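Local coordinates for protein Esterase/lipase (Lactobacillus rhamnosus, PDB 4N5H) that is probably an esterase with acyltransferase activity, an alpha/beta hydrolase that would cleave or transfer acyl groups of ester substrates, at residues A13-T18 and W77-R82; G103-P108 and I116-A121. The protein carries 1 engineered substitution. One frame throughout, in Å; residues are numbered along the deposited sequence.

Contact 1: A13-T18 and W77-R82; sequences ASWAQT and WFYGDR
W15 and Y79 mark the closest approach of the two backbones, with CA atoms 6.5 Å apart where helix 2-28 passes the irregular loop 77-82. The loop belongs to the alpha/beta hydrolase fold and leads from strand 66-72 to helix 86-94. It directly follows an HGGG sequence, which in related esterases helps to form the oxyanion hole. The contact between the segments is apolar. W15 CB is directed toward the loop, and its CG lies anti to the carbonyl carbon and beside the backbone N (chi1 -68°). Y79 CB lies 3.3 Å above the indole plane, offset toward its rim. The nearest ring atom is W15 CE3, 3.6 Å from Y79 CB. The Y79 phenol then runs on past the indole, because its CG is anti to the backbone N (chi1 169°). The two planes are almost parallel, 14° apart, but the W15 six-membered ring and the Y79 ring have centroids 5.5 Å apart and barely overlap. This is a slid pair rather than a true stack. At the pyrrole end of the indole, W15 CD1 meets F78 CB at 4.0 Å, while the F78 ring turns away to lie edge-to-face with Y206. The polar ends look elsewhere: W15 NE1 is hydrogen-bonded to Y206 OH, and Y79 OH to D22 OD2 farther along helix 2-28. One helical turn on from W15, the methyl CG2 of T18 rests 4.2 Å from Y79 CE1.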
ATOM      1  N   ALA A  13       1.188 -26.507   8.881  1.00 28.39           N
ATOM      2  CA  ALA A  13       0.053 -25.715   9.395  1.00 28.60           C
ATOM      3  C   ALA A  13       0.491 -24.777  10.521  1.00 26.51           C
ATOM      4  O   ALA A  13      -0.030 -23.651  10.614  1.00 33.29           O
ATOM      5  CB  ALA A  13      -1.076 -26.624   9.945  1.00 32.88           C
ATOM      6  N   SER A  14       1.397 -25.226  11.386  1.00 25.62           N
ATOM      7  CA  SER A  14       1.910 -24.388  12.470  1.00 25.58           C
ATOM      8  C   SER A  14       2.621 -23.215  11.822  1.00 23.28           C
ATOM      9  O   SER A  14       2.401 -22.068  12.206  1.00 22.18           O
ATOM     10  CB  SER A  14       2.900 -25.071  13.362  1.00 28.34           C
ATOM     11  OG  SER A  14       2.286 -26.161  14.050  1.00 40.11           O
ATOM     12  N   TRP A  15       3.485 -23.488  10.835  1.00 21.43           N
ATOM     13  CA  TRP A  15       4.196 -22.360  10.209  1.00 20.00           C
ATOM     14  C   TRP A  15       3.320 -21.472   9.377  1.00 21.34           C
ATOM     15  O   TRP A  15       3.578 -20.305   9.239  1.00 19.76           O
ATOM     16  CB  TRP A  15       5.475 -22.859   9.456  1.00 17.72           C
ATOM     17  CG  TRP A  15       6.427 -23.325  10.426  1.00 16.85           C
ATOM     18  CD1 TRP A  15       6.816 -24.645  10.660  1.00 18.86           C
ATOM     19  CD2 TRP A  15       7.197 -22.545  11.357  1.00 17.90           C
ATOM     20  NE1 TRP A  15       7.656 -24.703  11.716  1.00 19.88           N
ATOM     21  CE2 TRP A  15       7.964 -23.436  12.128  1.00 20.45           C
ATOM     22  CE3 TRP A  15       7.325 -21.175  11.596  1.00 18.12           C
ATOM     23  CZ2 TRP A  15       8.790 -23.003  13.177  1.00 20.06           C
ATOM     24  CZ3 TRP A  15       8.150 -20.745  12.623  1.00 19.40           C
ATOM     25  CH2 TRP A  15       8.884 -21.683  13.395  1.00 18.84           C
ATOM     26  N   ALA A  16       2.233 -21.984   8.769  1.00 19.31           N
ATOM     27  CA  ALA A  16       1.270 -21.113   8.089  1.00 22.31           C
ATOM     28  C   ALA A  16       0.579 -20.151   9.084  1.00 21.49           C
ATOM     29  O   ALA A  16       0.325 -18.995   8.759  1.00 22.82           O
ATOM     30  CB  ALA A  16       0.194 -21.942   7.322  1.00 23.57           C
ATOM     31  N   GLN A  17       0.292 -20.600  10.276  1.00 21.39           N
ATOM     32  CA  GLN A  17      -0.248 -19.709  11.301  1.00 26.47           C
ATOM     33  C   GLN A  17       0.774 -18.638  11.675  1.00 25.42           C
ATOM     34  O   GLN A  17       0.438 -17.466  11.806  1.00 25.74           O
ATOM     35  CB  GLN A  17      -0.687 -20.479  12.513  1.00 30.40           C
ATOM     36  CG  GLN A  17      -1.392 -19.654  13.546  1.00 48.37           C
ATOM     37  CD  GLN A  17      -1.766 -20.535  14.720  1.00 64.08           C
ATOM     38  OE1 GLN A  17      -2.002 -21.748  14.536  1.00 71.13           O
ATOM     39  NE2 GLN A  17      -1.786 -19.959  15.928  1.00 66.22           N
ATOM     40  N   THR A  18       2.002 -19.041  11.885  1.00 21.99           N
ATOM     41  CA  THR A  18       3.077 -18.058  12.141  1.00 22.42           C
ATOM     42  C   THR A  18       3.177 -17.033  11.043  1.00 21.01           C
ATOM     43  O   THR A  18       3.299 -15.800  11.291  1.00 21.93           O
ATOM     44  CB  THR A  18       4.394 -18.802  12.285  1.00 26.78           C
ATOM     45  OG1 THR A  18       4.269 -19.591  13.451  1.00 27.86           O
ATOM     46  CG2 THR A  18       5.529 -17.843  12.487  1.00 22.07           C
ATOM     47  N   TRP A  77      13.724 -23.917  10.763  1.00 13.37           N
ATOM     48  CA  TRP A  77      14.318 -24.612   9.603  1.00 14.63           C
ATOM     49  C   TRP A  77      13.417 -24.940   8.422  1.00 14.69           C
ATOM     50  O   TRP A  77      13.899 -25.274   7.330  1.00 13.71           O
ATOM     51  CB  TRP A  77      15.200 -25.838  10.066  1.00 15.29           C
ATOM     52  CG  TRP A  77      16.166 -25.686  11.195  1.00 14.05           C
ATOM     53  CD1 TRP A  77      17.436 -25.225  11.114  1.00 14.13           C
ATOM     54  CD2 TRP A  77      15.950 -25.943  12.585  1.00 14.58           C
ATOM     55  NE1 TRP A  77      18.010 -25.197  12.300  1.00 14.05           N
ATOM     56  CE2 TRP A  77      17.143 -25.635  13.251  1.00 13.74           C
ATOM     57  CE3 TRP A  77      14.861 -26.448  13.326  1.00 17.30           C
ATOM     58  CZ2 TRP A  77      17.318 -25.789  14.655  1.00 17.02           C
ATOM     59  CZ3 TRP A  77      15.011 -26.636  14.664  1.00 18.38           C
ATOM     60  CH2 TRP A  77      16.246 -26.293  15.354  1.00 18.24           C
ATOM     61  N   PHE A  78      12.100 -24.711   8.639  1.00 16.27           N
ATOM     62  CA  PHE A  78      11.023 -25.021   7.703  1.00 14.66           C
ATOM     63  C   PHE A  78      10.359 -23.804   7.068  1.00 14.43           C
ATOM     64  O   PHE A  78       9.569 -23.903   6.128  1.00 15.42           O
ATOM     65  CB  PHE A  78       9.878 -25.792   8.443  1.00 15.62           C
ATOM     66  CG  PHE A  78      10.106 -27.287   8.597  1.00 18.83           C
ATOM     67  CD1 PHE A  78      10.788 -27.787   9.694  1.00 20.37           C
ATOM     68  CD2 PHE A  78       9.599 -28.174   7.640  1.00 20.54           C
ATOM     69  CE1 PHE A  78      10.963 -29.169   9.896  1.00 22.43           C
ATOM     70  CE2 PHE A  78       9.804 -29.558   7.835  1.00 21.30           C
ATOM     71  CZ  PHE A  78      10.487 -30.019   8.922  1.00 20.38           C
ATOM     72  N   TYR A  79      10.720 -22.609   7.555  1.00 14.35           N
ATOM     73  CA  TYR A  79       9.958 -21.384   7.266  1.00 14.24           C
ATOM     74  C   TYR A  79      10.923 -20.213   7.147  1.00 12.87           C
ATOM     75  O   TYR A  79      11.935 -20.103   7.840  1.00 13.89           O
ATOM     76  CB  TYR A  79       8.939 -21.080   8.372  1.00 14.59           C
ATOM     77  CG  TYR A  79       8.256 -19.763   8.363  1.00 13.94           C
ATOM     78  CD1 TYR A  79       8.649 -18.765   9.196  1.00 14.96           C
ATOM     79  CD2 TYR A  79       7.299 -19.472   7.438  1.00 15.24           C
ATOM     80  CE1 TYR A  79       8.052 -17.536   9.170  1.00 17.32           C
ATOM     81  CE2 TYR A  79       6.713 -18.228   7.345  1.00 16.89           C
ATOM     82  CZ  TYR A  79       7.097 -17.232   8.239  1.00 17.80           C
ATOM     83  OH  TYR A  79       6.533 -15.929   8.221  1.00 17.96           O
ATOM     84  N   GLY A  80      10.535 -19.285   6.282  1.00 13.33           N
ATOM     85  CA  GLY A  80      11.193 -17.963   6.251  1.00 12.43           C
ATOM     86  C   GLY A  80      11.886 -17.718   4.927  1.00 13.97           C
ATOM     87  O   GLY A  80      12.009 -18.582   4.056  1.00 16.14           O
ATOM     88  N   ASP A  81      12.393 -16.490   4.770  1.00 12.83           N
ATOM     89  CA  ASP A  81      13.118 -16.120   3.586  1.00 13.02           C
ATOM     90  C   ASP A  81      13.932 -14.856   3.874  1.00 13.86           C
ATOM     91  O   ASP A  81      13.943 -14.427   5.028  1.00 13.85           O
ATOM     92  CB  ASP A  81      12.189 -15.912   2.352  1.00 15.49           C
ATOM     93  CG  ASP A  81      11.134 -14.846   2.558  1.00 18.93           C
ATOM     94  OD1 ASP A  81      11.359 -13.859   3.302  1.00 14.65           O
ATOM     95  OD2 ASP A  81       9.955 -15.037   2.056  1.00 20.05           O
ATOM     96  N   ARG A  82      14.648 -14.327   2.888  1.00 14.52           N
ATOM     97  CA  ARG A  82      15.489 -13.139   3.083  1.00 12.60           C
ATOM     98  C   ARG A  82      14.738 -11.899   3.509  1.00 12.14           C
ATOM     99  O   ARG A  82      15.354 -10.934   3.963  1.00 13.11           O
ATOM    100  CB  ARG A  82      16.279 -12.847   1.815  1.00 12.16           C
ATOM    101  CG  ARG A  82      15.457 -12.484   0.582  1.00 12.50           C
ATOM    102  CD  ARG A  82      16.367 -12.253  -0.636  1.00 13.24           C
ATOM    103  NE  ARG A  82      15.528 -12.346  -1.814  1.00 15.04           N
ATOM    104  CZ  ARG A  82      14.592 -11.479  -2.208  1.00 14.45           C
ATOM    105  NH1 ARG A  82      14.518 -10.229  -1.751  1.00 15.58           N
ATOM    106  NH2 ARG A  82      13.754 -11.881  -3.176  1.00 16.93           N
TER

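Contact 2: G103-P108 and I116-A121; sequences GYRLLP and IQDIFA
R105 and D118 are brought together by a bend in the arginine chain at chi3 (-65°), which brings the edge of the guanidinium, NE and NH2, to the D118 carboxylate. On the helix side, D118 CG lies anti to the carbonyl carbon and beside the backbone N, and its CB is directed toward loop 103-108. This loop is the connection from strand 98-102 to helix 112-129 in the alpha/beta hydrolase fold, and the salt bridge ties it to the helix it leads into. D118 OD2 takes two donors. The backbone N of R105 reaches it at 2.8 Å, nearly along the C-O axis, with an almost straight N-H...O angle of 169°. R105 NE reaches OD2 at 2.9 Å through the syn lone pair, and OD2 lies in the guanidinium plane. The second arm is poorer: R105 NH2 to D118 OD1 is a weak bond of 3.0 Å, and the guanidinium and carboxylate planes are turned 42° apart. D118 OD1 has a further donor in Q51 NE2. R105 NH2 also gives a hydrogen bond of 2.8 Å to water 1. Beside the polar group, Y104 CB packs on D118 CB at 3.8 Å. The Y104 ring leads away from the helix segment, leaving CD1 4.3 Å from I119 CG1, and stacks on H73, whose backbone O accepts from Y104 OH. With an alanine at D118 the carboxylate is lost, and R105 would probably keep neither the acceptor of its backbone N nor the charge paired with its guanidinium, which would be less firmly held. With D118 buried and this many donors around it, the carboxylate is likely to stay ionised, and its OD2 holds the backbone N of R105 in place.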
ATOM      1  N   GLY A 103      18.550 -15.715   2.213  1.00 11.15           N
ATOM      2  CA  GLY A 103      17.704 -16.897   2.176  1.00 11.79           C
ATOM      3  C   GLY A 103      18.531 -18.149   2.209  1.00 11.55           C
ATOM      4  O   GLY A 103      19.713 -18.118   1.920  1.00 12.31           O
ATOM      5  N   TYR A 104      17.895 -19.242   2.613  1.00 11.99           N
ATOM      6  CA  TYR A 104      18.482 -20.575   2.527  1.00 12.28           C
ATOM      7  C   TYR A 104      17.325 -21.520   2.291  1.00 13.40           C
ATOM      8  O   TYR A 104      16.163 -21.268   2.708  1.00 12.94           O
ATOM      9  CB  TYR A 104      19.291 -20.940   3.786  1.00 13.48           C
ATOM     10  CG  TYR A 104      18.604 -20.755   5.142  1.00 12.78           C
ATOM     11  CD1 TYR A 104      18.765 -19.605   5.884  1.00 13.18           C
ATOM     12  CD2 TYR A 104      17.732 -21.680   5.622  1.00 13.89           C
ATOM     13  CE1 TYR A 104      18.092 -19.398   7.080  1.00 13.57           C
ATOM     14  CE2 TYR A 104      17.085 -21.527   6.864  1.00 14.12           C
ATOM     15  CZ  TYR A 104      17.273 -20.343   7.606  1.00 12.51           C
ATOM     16  OH  TYR A 104      16.619 -20.158   8.811  1.00 13.93           O
ATOM     17  N   ARG A 105      17.633 -22.588   1.564  1.00 14.16           N
ATOM     18  CA  ARG A 105      16.582 -23.589   1.300  1.00 13.69           C
ATOM     19  C   ARG A 105      16.036 -24.159   2.613  1.00 12.86           C
ATOM     20  O   ARG A 105      16.750 -24.290   3.594  1.00 13.62           O
ATOM     21  CB  ARG A 105      17.093 -24.675   0.340  1.00 14.01           C
ATOM     22  CG  ARG A 105      17.425 -24.135  -1.037  1.00 14.76           C
ATOM     23  CD  ARG A 105      18.231 -25.095  -1.856  1.00 14.41           C
ATOM     24  NE  ARG A 105      19.533 -25.333  -1.291  1.00 15.65           N
ATOM     25  CZ  ARG A 105      20.358 -26.328  -1.574  1.00 17.75           C
ATOM     26  NH1 ARG A 105      20.042 -27.201  -2.492  1.00 18.64           N
ATOM     27  NH2 ARG A 105      21.492 -26.409  -0.961  1.00 18.15           N
ATOM     28  N   LEU A 106      14.767 -24.617   2.566  1.00 14.54           N
ATOM     29  CA  LEU A 106      14.067 -24.976   3.759  1.00 14.36           C
ATOM     30  C   LEU A 106      13.885 -26.532   3.837  1.00 15.66           C
ATOM     31  O   LEU A 106      13.736 -27.171   2.808  1.00 15.70           O
ATOM     32  CB  LEU A 106      12.686 -24.341   3.747  1.00 15.19           C
ATOM     33  CG  LEU A 106      12.687 -22.779   3.771  1.00 16.21           C
ATOM     34  CD1 LEU A 106      11.289 -22.205   3.770  1.00 16.77           C
ATOM     35  CD2 LEU A 106      13.472 -22.264   4.924  1.00 17.32           C
ATOM     36  N   LEU A 107      13.827 -27.030   5.045  1.00 14.72           N
ATOM     37  CA  LEU A 107      13.397 -28.456   5.236  1.00 16.31           C
ATOM     38  C   LEU A 107      11.972 -28.469   4.730  1.00 18.83           C
ATOM     39  O   LEU A 107      11.220 -27.515   4.859  1.00 18.25           O
ATOM     40  CB  LEU A 107      13.416 -28.809   6.679  1.00 17.35           C
ATOM     41  CG  LEU A 107      14.667 -28.678   7.513  1.00 21.65           C
ATOM     42  CD1 LEU A 107      14.577 -29.234   8.875  1.00 20.72           C
ATOM     43  CD2 LEU A 107      15.915 -29.065   6.873  1.00 21.24           C
ATOM     44  N   PRO A 108      11.535 -29.593   4.159  1.00 18.05           N
ATOM     45  CA  PRO A 108      12.221 -30.880   4.072  1.00 18.46           C
ATOM     46  C   PRO A 108      12.882 -31.052   2.688  1.00 21.34           C
ATOM     47  O   PRO A 108      13.447 -32.104   2.400  1.00 22.82           O
ATOM     48  CB  PRO A 108      10.986 -31.868   4.169  1.00 18.78           C
ATOM     49  CG  PRO A 108       9.929 -31.123   3.442  1.00 20.68           C
ATOM     50  CD  PRO A 108      10.090 -29.685   3.805  1.00 19.17           C
ATOM     51  N   ILE A 116      23.469 -25.155   5.562  1.00 13.67           N
ATOM     52  CA  ILE A 116      24.811 -24.679   5.845  1.00 13.58           C
ATOM     53  C   ILE A 116      25.574 -24.318   4.593  1.00 12.84           C
ATOM     54  O   ILE A 116      26.208 -23.268   4.521  1.00 13.08           O
ATOM     55  CB  ILE A 116      25.590 -25.717   6.711  1.00 12.98           C
ATOM     56  CG1 ILE A 116      24.916 -25.840   8.127  1.00 14.43           C
ATOM     57  CG2 ILE A 116      27.069 -25.358   6.693  1.00 15.02           C
ATOM     58  CD1 ILE A 116      25.173 -24.642   9.058  1.00 15.37           C
ATOM     59  N   GLN A 117      25.399 -25.102   3.537  1.00 12.39           N
ATOM     60  CA  GLN A 117      26.051 -24.802   2.252  1.00 13.61           C
ATOM     61  C   GLN A 117      25.509 -23.499   1.669  1.00 12.36           C
ATOM     62  O   GLN A 117      26.299 -22.672   1.167  1.00 12.97           O
ATOM     63  CB  GLN A 117      25.891 -25.952   1.284  1.00 13.94           C
ATOM     64  CG  GLN A 117      26.783 -27.098   1.666  1.00 14.90           C
ATOM     65  CD  GLN A 117      26.649 -28.335   0.707  1.00 19.97           C
ATOM     66  OE1 GLN A 117      25.784 -28.391  -0.158  1.00 22.76           O
ATOM     67  NE2 GLN A 117      27.535 -29.300   0.866  1.00 20.72           N
ATOM     68  N   ASP A 118      24.187 -23.319   1.772  1.00 12.86           N
ATOM     69  CA  ASP A 118      23.585 -22.046   1.285  1.00 12.25           C
ATOM     70  C   ASP A 118      24.132 -20.863   2.041  1.00 12.72           C
ATOM     71  O   ASP A 118      24.553 -19.856   1.457  1.00 12.74           O
ATOM     72  CB  ASP A 118      22.067 -22.066   1.417  1.00 12.06           C
ATOM     73  CG  ASP A 118      21.394 -23.008   0.412  1.00 12.92           C
ATOM     74  OD1 ASP A 118      22.073 -23.495  -0.548  1.00 14.44           O
ATOM     75  OD2 ASP A 118      20.177 -23.267   0.571  1.00 14.64           O
ATOM     76  N   ILE A 119      24.185 -20.992   3.357  1.00 11.73           N
ATOM     77  CA  ILE A 119      24.764 -19.861   4.163  1.00 11.26           C
ATOM     78  C   ILE A 119      26.199 -19.565   3.820  1.00 12.64           C
ATOM     79  O   ILE A 119      26.569 -18.401   3.588  1.00 12.32           O
ATOM     80  CB  ILE A 119      24.516 -20.072   5.687  1.00 11.60           C
ATOM     81  CG1 ILE A 119      23.061 -20.137   6.052  1.00 13.68           C
ATOM     82  CG2 ILE A 119      25.210 -19.051   6.489  1.00 12.04           C
ATOM     83  CD1 ILE A 119      22.694 -20.721   7.411  1.00 15.87           C
ATOM     84  N   PHE A 120      27.049 -20.610   3.700  1.00 12.19           N
ATOM     85  CA  PHE A 120      28.438 -20.371   3.331  1.00 11.53           C
ATOM     86  C   PHE A 120      28.562 -19.781   1.913  1.00 12.33           C
ATOM     87  O   PHE A 120      29.425 -18.951   1.663  1.00 13.27           O
ATOM     88  CB  PHE A 120      29.267 -21.656   3.450  1.00 12.42           C
ATOM     89  CG  PHE A 120      29.930 -21.788   4.767  1.00 11.77           C
ATOM     90  CD1 PHE A 120      29.199 -22.368   5.831  1.00 12.76           C
ATOM     91  CD2 PHE A 120      31.201 -21.294   4.979  1.00 15.48           C
ATOM     92  CE1 PHE A 120      29.766 -22.456   7.071  1.00 12.66           C
ATOM     93  CE2 PHE A 120      31.801 -21.375   6.226  1.00 14.88           C
ATOM     94  CZ  PHE A 120      31.057 -21.884   7.272  1.00 14.27           C
ATOM     95  N   ALA A 121      27.655 -20.150   0.999  1.00 11.94           N
ATOM     96  CA  ALA A 121      27.692 -19.532  -0.326  1.00 11.34           C
ATOM     97  C   ALA A 121      27.356 -18.052  -0.314  1.00 11.34           C
ATOM     98  O   ALA A 121      28.007 -17.241  -1.016  1.00 12.30           O
ATOM     99  CB  ALA A 121      26.686 -20.219  -1.267  1.00 14.45           C
TER
HETATM  100  O   HOH W   1      23.731 -28.048  -1.419  1.00 35.62           O

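Contact 1 closes before contact 2 opens along the chain, and their centres lie about 15 Å apart. The loops involved, 77-82 and 103-108, follow strands 66-72 and 98-102, which pair in parallel in the central sheet. The loops also touch each other: W77 O and L107 N are 2.9 Å apart, a probable hydrogen bond, and the ring of F78 packs against L107 O. Contact 1 joins loop 77-82 to the N-terminal helix 2-28, and contact 2 joins loop 103-108 to helix 112-129. W15 of contact 1 and Y104 of contact 2 lie near, without touching, the probable nucleophile elbow around S146.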